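PDB 3OYR: trans-isoprenyl diphosphate synthase from Caulobacter crescentus, which probably makes all-trans-octaprenyl diphosphate, the precursor of quinone side chains, by adding isopentenyl units to farnesyl diphosphate. Local coordinates for residues R29-D34 with R69-V74; N39-D44 with L90-E95. All coordinates share one frame; numbering follows the deposited sequence.

Contact 1. Residues R29-D34 with R69-V74; sequences RLAEAD and RPLMTV. With DMA (dimethylallyl diphosphate), chain D.
Ala31 of helix 25-45 points its methyl at Leu71 and Val74 of helix 68-79, in the all-helical isoprenoid synthase fold. The short helical segments cross almost at a right angle, 89°, with their axes 10.1 Å apart. Ala31 CB touches two branches: Leu71 CD2 at 3.6 Å and Val74 CG1 at 3.7 Å. The CB of Leu71 does not face the helix 25-45 segment; its CD2 branch makes the touch. In Val74, CG1 lies opposite the backbone N (chi1 167°), and this brings it to both Ala31 and Asp34. Asp34 lies across Val74 at a slant, so that its CB and OD2 both meet CG1. Asp34 is buried, and both of its carboxylate oxygens have polar partners outside the two segments. OD1 forms a salt bridge with Arg78 and accepts a hydrogen bond from Gln88, the latter on helix 87-109.

Arg69, on the same segment as Leu71 and Val74, takes no part in the helix crossing. Its chain runs extended from CG to NE into the diphosphate pocket. On the way it touches His98 of helix 87-109 and Leu195 and Phe196 of helix 181-206. Replacing it with a leucine would probably leave the O1A oxygen of dimethylallyl diphosphate without this charged donor and weaken the grip on the phosphate. The same ligand is also held by His98, Arg115 and the backbone N of Lys66. The guanidinium of Arg69 meets the ligand at its edge, in plane: NH1 donates to DMA O1A over 2.8 Å, nearly straight at 175°.

Contact 2. Residues N39-D44 with L90-E95; sequences NRLITD and LAAAVE
The helical segments 39-44 and 90-95 cross at -52° with their axes 8.9 Å apart, and Ile42 CA and Ala92 CA are the nearest pair of CA atoms, at 5.9 Å. No hydrogen bond joins the two segments; the contact is made of carbon on carbon. Ala92 turns its methyl toward helix 25-45, where it meets two consecutive side chains. Leu41 offers its CB, 3.8 Å from Ala92 CB. Ile42 adds CG1, 4.2 Å from Ala92 CB. Beyond CG1, Ile42 extends to CD1, which lies 4.0 Å from Glu95 CG and equally near Glu95 CB. The Ile42 and Glu95 side chains cross at a slant there.

This joins the N-terminal helix 25-45 to helix 87-109, which carries the aspartate-rich DDxxD motif of polyprenyl synthases near its C-terminal end, at Asp105, Asp106 and Asp109. Leu90, Ala93 and Val94 of the same segment pack on other helices, among them 126-147 and 150-173. Glu95 gives Ile42 the aliphatic part of its chain. Its CG is anti to the backbone N (chi1 -168°), but the chain bends at chi2 (60°) and leads the carboxylate away from helix 25-45. There OE2 forms long, weak ion pairs with Arg67 NH1 and Arg115 NH1.

Contacts 1 and 2 both use helix 25-45, which meets helix 68-79 in one and helix 87-109 in the other. Their centres lie about 11 Å apart. Both interfaces are apolar and largely buried, though Leu41 in contact 2 is partly exposed. The crossings differ: nearly perpendicular in contact 1, more inclined in contact 2. The polar chemistry differs too. Contact 1 buries the Asp34 carboxylate beside its helix crossing and also includes a direct ligand bond. In contact 2 the side chain of Glu95 leads away from helix 25-45 and comes within about 4 Å, nearest atoms, of a bound dimethylallyl diphosphate. The contacts touch directly, Pro70 against Glu95 and Arg69 against Val94, so the three helices pack as one group.

Contact 1. Residues R29-D34 with R69-V74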
loop_
_atom_site.group_PDB
_atom_site.type_symbol
_atom_site.label_atom_id
_atom_site.label_comp_id
_atom_site.label_asym_id
_atom_site.label_seq_id
_atom_site.Cartn_x
_atom_site.Cartn_y
_atom_site.Cartn_z
ATOM N N ARG B 29 -17.407 -17.062 -18.367
ATOM C CA ARG B 29 -18.704 -17.713 -18.312
ATOM C C ARG B 29 -18.829 -18.680 -17.128
ATOM O O ARG B 29 -19.824 -18.653 -16.408
ATOM C CB ARG B 29 -18.917 -18.458 -19.618
ATOM C CG ARG B 29 -20.318 -18.891 -19.901
ATOM C CD ARG B 29 -20.403 -19.294 -21.359
ATOM N NE ARG B 29 -19.640 -20.512 -21.652
ATOM C CZ ARG B 29 -18.629 -20.602 -22.523
ATOM N NH1 ARG B 29 -18.219 -19.556 -23.245
ATOM N NH2 ARG B 29 -18.031 -21.763 -22.688
ATOM N N LEU B 30 -17.816 -19.514 -16.907
ATOM C CA LEU B 30 -17.818 -20.410 -15.748
ATOM C C LEU B 30 -17.829 -19.651 -14.413
ATOM O O LEU B 30 -18.421 -20.114 -13.433
ATOM C CB LEU B 30 -16.618 -21.354 -15.793
ATOM C CG LEU B 30 -16.668 -22.489 -16.820
ATOM C CD1 LEU B 30 -15.261 -23.034 -16.968
ATOM C CD2 LEU B 30 -17.663 -23.594 -16.394
ATOM N N ALA B 31 -17.194 -18.480 -14.394
ATOM C CA ALA B 31 -17.001 -17.716 -13.158
ATOM C C ALA B 31 -18.072 -16.632 -12.902
ATOM O O ALA B 31 -18.070 -15.997 -11.844
ATOM C CB ALA B 31 -15.619 -17.107 -13.138
ATOM N N GLU B 32 -18.968 -16.444 -13.875
ATOM C CA GLU B 32 -20.037 -15.451 -13.834
ATOM C C GLU B 32 -20.728 -15.345 -12.482
ATOM O O GLU B 32 -20.783 -14.257 -11.915
ATOM C CB GLU B 32 -21.059 -15.744 -14.946
ATOM C CG GLU B 32 -22.140 -14.681 -15.118
ATOM C CD GLU B 32 -22.998 -14.903 -16.371
ATOM O OE1 GLU B 32 -23.107 -16.060 -16.844
ATOM O OE2 GLU B 32 -23.560 -13.908 -16.885
ATOM N N ALA B 33 -21.219 -16.469 -11.956
ATOM C CA ALA B 33 -21.963 -16.460 -10.706
ATOM C C ALA B 33 -21.081 -16.084 -9.499
ATOM O O ALA B 33 -21.565 -15.510 -8.526
ATOM C CB ALA B 33 -22.674 -17.819 -10.476
ATOM N N ASP B 34 -19.798 -16.418 -9.555
ATOM C CA ASP B 34 -18.890 -16.025 -8.489
ATOM C C ASP B 34 -18.436 -14.579 -8.619
ATOM O O ASP B 34 -18.263 -13.889 -7.620
ATOM C CB ASP B 34 -17.688 -16.962 -8.451
ATOM C CG ASP B 34 -18.056 -18.332 -7.915
ATOM O OD1 ASP B 34 -18.676 -18.415 -6.831
ATOM O OD2 ASP B 34 -17.728 -19.330 -8.579
ATOM N N ARG B 69 -6.985 -11.520 -12.431
ATOM C CA ARG B 69 -6.546 -11.915 -11.108
ATOM C C ARG B 69 -7.646 -12.481 -10.205
ATOM O O ARG B 69 -7.473 -13.621 -9.730
ATOM C CB ARG B 69 -5.690 -10.840 -10.459
ATOM C CG ARG B 69 -4.337 -10.698 -11.114
ATOM C CD ARG B 69 -3.881 -9.286 -10.918
ATOM N NE ARG B 69 -2.724 -8.935 -11.724
ATOM C CZ ARG B 69 -2.793 -8.430 -12.945
ATOM N NH1 ARG B 69 -3.979 -8.240 -13.538
ATOM N NH2 ARG B 69 -1.675 -8.137 -13.576
ATOM N N PRO B 70 -8.791 -11.744 -10.007
ATOM C CA PRO B 70 -9.898 -12.394 -9.259
ATOM C C PRO B 70 -10.473 -13.628 -9.943
ATOM O O PRO B 70 -10.887 -14.565 -9.240
ATOM C CB PRO B 70 -10.984 -11.291 -9.132
ATOM C CG PRO B 70 -10.577 -10.202 -10.089
ATOM C CD PRO B 70 -9.072 -10.309 -10.225
ATOM N N LEU B 71 -10.524 -13.625 -11.282
ATOM C CA LEU B 71 -10.933 -14.785 -12.064
ATOM C C LEU B 71 -10.098 -16.012 -11.736
ATOM O O LEU B 71 -10.629 -17.123 -11.602
ATOM C CB LEU B 71 -10.861 -14.521 -13.583
ATOM C CG LEU B 71 -12.013 -13.718 -14.184
ATOM C CD1 LEU B 71 -11.757 -13.390 -15.672
ATOM C CD2 LEU B 71 -13.320 -14.420 -13.990
ATOM N N MET B 72 -8.790 -15.807 -11.613
ATOM C CA MET B 72 -7.900 -16.918 -11.282
ATOM C C MET B 72 -8.117 -17.434 -9.863
ATOM O O MET B 72 -8.084 -18.638 -9.652
ATOM C CB MET B 72 -6.441 -16.566 -11.569
ATOM C CG MET B 72 -6.128 -16.705 -13.042
ATOM S SD MET B 72 -4.655 -15.819 -13.545
ATOM C CE MET B 72 -3.464 -16.714 -12.523
ATOM N N THR B 73 -8.371 -16.532 -8.913
ATOM C CA THR B 73 -8.740 -16.938 -7.566
ATOM C C THR B 73 -10.008 -17.787 -7.628
ATOM O O THR B 73 -10.063 -18.872 -7.028
ATOM C CB THR B 73 -8.992 -15.719 -6.646
ATOM O OG1 THR B 73 -7.821 -14.903 -6.597
ATOM C CG2 THR B 73 -9.380 -16.169 -5.212
ATOM N N VAL B 74 -11.014 -17.300 -8.353
ATOM C CA VAL B 74 -12.269 -18.047 -8.535
ATOM C C VAL B 74 -12.010 -19.421 -9.184
ATOM O O VAL B 74 -12.385 -20.462 -8.632
ATOM C CB VAL B 74 -13.333 -17.226 -9.324
ATOM C CG1 VAL B 74 -14.472 -18.146 -9.770
ATOM C CG2 VAL B 74 -13.862 -16.082 -8.459
HETATM C C1 DMA D . -1.672 -4.170 -15.864
HETATM O O1 DMA D . -2.491 -5.330 -15.662
HETATM C C2 DMA D . -0.587 -4.615 -14.949
HETATM C C3 DMA D . 0.488 -5.276 -15.387
HETATM C C4 DMA D . 0.766 -5.512 -16.848
HETATM C C5 DMA D . 1.451 -5.756 -14.346
HETATM P PA DMA D . -3.651 -5.865 -16.632
HETATM O O1A DMA D . -4.248 -7.154 -16.101
HETATM O O2A DMA D . -3.109 -5.917 -18.032
HETATM O O3A DMA D . -4.651 -4.602 -16.448
HETATM P PB DMA D . -6.272 -4.572 -16.333
HETATM O O1B DMA D . -6.598 -4.939 -14.898
HETATM O O2B DMA D . -6.438 -3.096 -16.627
HETATM O O3B DMA D . -6.863 -5.515 -17.345
#

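Contact 2. Residues N39-D44 with L90-E95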
loop_
_atom_site.group_PDB
_atom_site.type_symbol
_atom_site.label_atom_id
_atom_site.label_comp_id
_atom_site.label_asym_id
_atom_site.label_seq_id
_atom_site.Cartn_x
_atom_site.Cartn_y
_atom_site.Cartn_z
ATOM N N ASN B 39 -17.708 -8.670 -7.545
ATOM C CA ASN B 39 -18.023 -7.285 -7.951
ATOM C C ASN B 39 -18.892 -6.546 -6.936
ATOM O O ASN B 39 -18.745 -5.346 -6.743
ATOM C CB ASN B 39 -18.687 -7.277 -9.338
ATOM C CG ASN B 39 -17.747 -7.798 -10.438
ATOM O OD1 ASN B 39 -16.523 -7.732 -10.313
ATOM N ND2 ASN B 39 -18.324 -8.342 -11.505
ATOM N N ARG B 40 -19.801 -7.267 -6.282
ATOM C CA ARG B 40 -20.568 -6.694 -5.191
ATOM C C ARG B 40 -19.646 -6.264 -4.037
ATOM O O ARG B 40 -19.858 -5.218 -3.435
ATOM C CB ARG B 40 -21.587 -7.709 -4.674
ATOM C CG ARG B 40 -22.543 -7.116 -3.647
ATOM C CD ARG B 40 -23.455 -8.185 -3.042
ATOM N NE ARG B 40 -24.273 -8.834 -4.085
ATOM C CZ ARG B 40 -24.133 -10.106 -4.466
ATOM N NH1 ARG B 40 -24.918 -10.605 -5.405
ATOM N NH2 ARG B 40 -23.199 -10.879 -3.912
ATOM N N LEU B 41 -18.647 -7.090 -3.711
ATOM C CA LEU B 41 -17.685 -6.772 -2.640
ATOM C C LEU B 41 -16.840 -5.564 -3.039
ATOM O O LEU B 41 -16.598 -4.651 -2.235
ATOM C CB LEU B 41 -16.801 -7.987 -2.347
ATOM C CG LEU B 41 -17.596 -9.043 -1.564
ATOM C CD1 LEU B 41 -16.939 -10.433 -1.629
ATOM C CD2 LEU B 41 -17.766 -8.546 -0.118
ATOM N N ILE B 42 -16.427 -5.550 -4.294
ATOM C CA ILE B 42 -15.607 -4.445 -4.806
ATOM C C ILE B 42 -16.330 -3.112 -4.646
ATOM O O ILE B 42 -15.814 -2.212 -3.967
ATOM C CB ILE B 42 -15.110 -4.717 -6.251
ATOM C CG1 ILE B 42 -14.100 -5.878 -6.240
ATOM C CG2 ILE B 42 -14.439 -3.490 -6.817
ATOM C CD1 ILE B 42 -13.733 -6.439 -7.634
ATOM N N THR B 43 -17.540 -3.001 -5.210
ATOM C CA THR B 43 -18.325 -1.783 -5.107
ATOM C C THR B 43 -18.583 -1.390 -3.654
ATOM O O THR B 43 -18.539 -0.217 -3.301
ATOM C CB THR B 43 -19.643 -1.945 -5.878
ATOM O OG1 THR B 43 -19.345 -2.485 -7.166
ATOM C CG2 THR B 43 -20.380 -0.611 -6.024
ATOM N N ASP B 44 -18.832 -2.382 -2.812
ATOM C CA ASP B 44 -19.080 -2.152 -1.397
ATOM C C ASP B 44 -17.880 -1.587 -0.629
ATOM O O ASP B 44 -18.037 -0.687 0.209
ATOM C CB ASP B 44 -19.541 -3.467 -0.721
ATOM C CG ASP B 44 -19.915 -3.279 0.754
ATOM O OD1 ASP B 44 -19.354 -3.990 1.612
ATOM O OD2 ASP B 44 -20.793 -2.454 1.053
ATOM N N LEU B 90 -11.366 -13.044 -0.967
ATOM C CA LEU B 90 -9.960 -13.116 -1.407
ATOM C C LEU B 90 -9.827 -12.607 -2.824
ATOM O O LEU B 90 -8.957 -11.773 -3.099
ATOM C CB LEU B 90 -9.398 -14.540 -1.296
ATOM C CG LEU B 90 -9.454 -15.184 0.092
ATOM C CD1 LEU B 90 -8.987 -16.632 0.039
ATOM C CD2 LEU B 90 -8.652 -14.419 1.141
ATOM N N ALA B 91 -10.725 -13.049 -3.707
ATOM C CA ALA B 91 -10.739 -12.559 -5.099
ATOM C C ALA B 91 -10.883 -11.052 -5.163
ATOM O O ALA B 91 -10.146 -10.380 -5.903
ATOM C CB ALA B 91 -11.845 -13.245 -5.918
ATOM N N ALA B 92 -11.821 -10.523 -4.373
ATOM C CA ALA B 92 -11.990 -9.079 -4.244
ATOM C C ALA B 92 -10.719 -8.372 -3.705
ATOM O O ALA B 92 -10.292 -7.314 -4.228
ATOM C CB ALA B 92 -13.225 -8.784 -3.349
ATOM N N ALA B 93 -10.127 -8.940 -2.657
ATOM C CA ALA B 93 -8.865 -8.403 -2.078
ATOM C C ALA B 93 -7.746 -8.341 -3.120
ATOM O O ALA B 93 -7.006 -7.327 -3.217
ATOM C CB ALA B 93 -8.419 -9.243 -0.885
ATOM N N VAL B 94 -7.659 -9.400 -3.932
ATOM C CA VAL B 94 -6.645 -9.485 -5.005
ATOM C C VAL B 94 -6.806 -8.340 -6.008
ATOM O O VAL B 94 -5.814 -7.669 -6.394
ATOM C CB VAL B 94 -6.741 -10.881 -5.692
ATOM C CG1 VAL B 94 -6.044 -10.905 -7.012
ATOM C CG2 VAL B 94 -6.175 -11.930 -4.795
ATOM N N GLU B 95 -8.052 -8.083 -6.415
ATOM C CA GLU B 95 -8.310 -6.969 -7.349
ATOM C C GLU B 95 -7.993 -5.618 -6.747
ATOM O O GLU B 95 -7.505 -4.731 -7.460
ATOM C CB GLU B 95 -9.749 -6.988 -7.908
ATOM C CG GLU B 95 -10.005 -6.021 -9.104
ATOM C CD GLU B 95 -9.136 -6.290 -10.348
ATOM O OE1 GLU B 95 -8.558 -7.380 -10.504
ATOM O OE2 GLU B 95 -9.044 -5.403 -11.206
#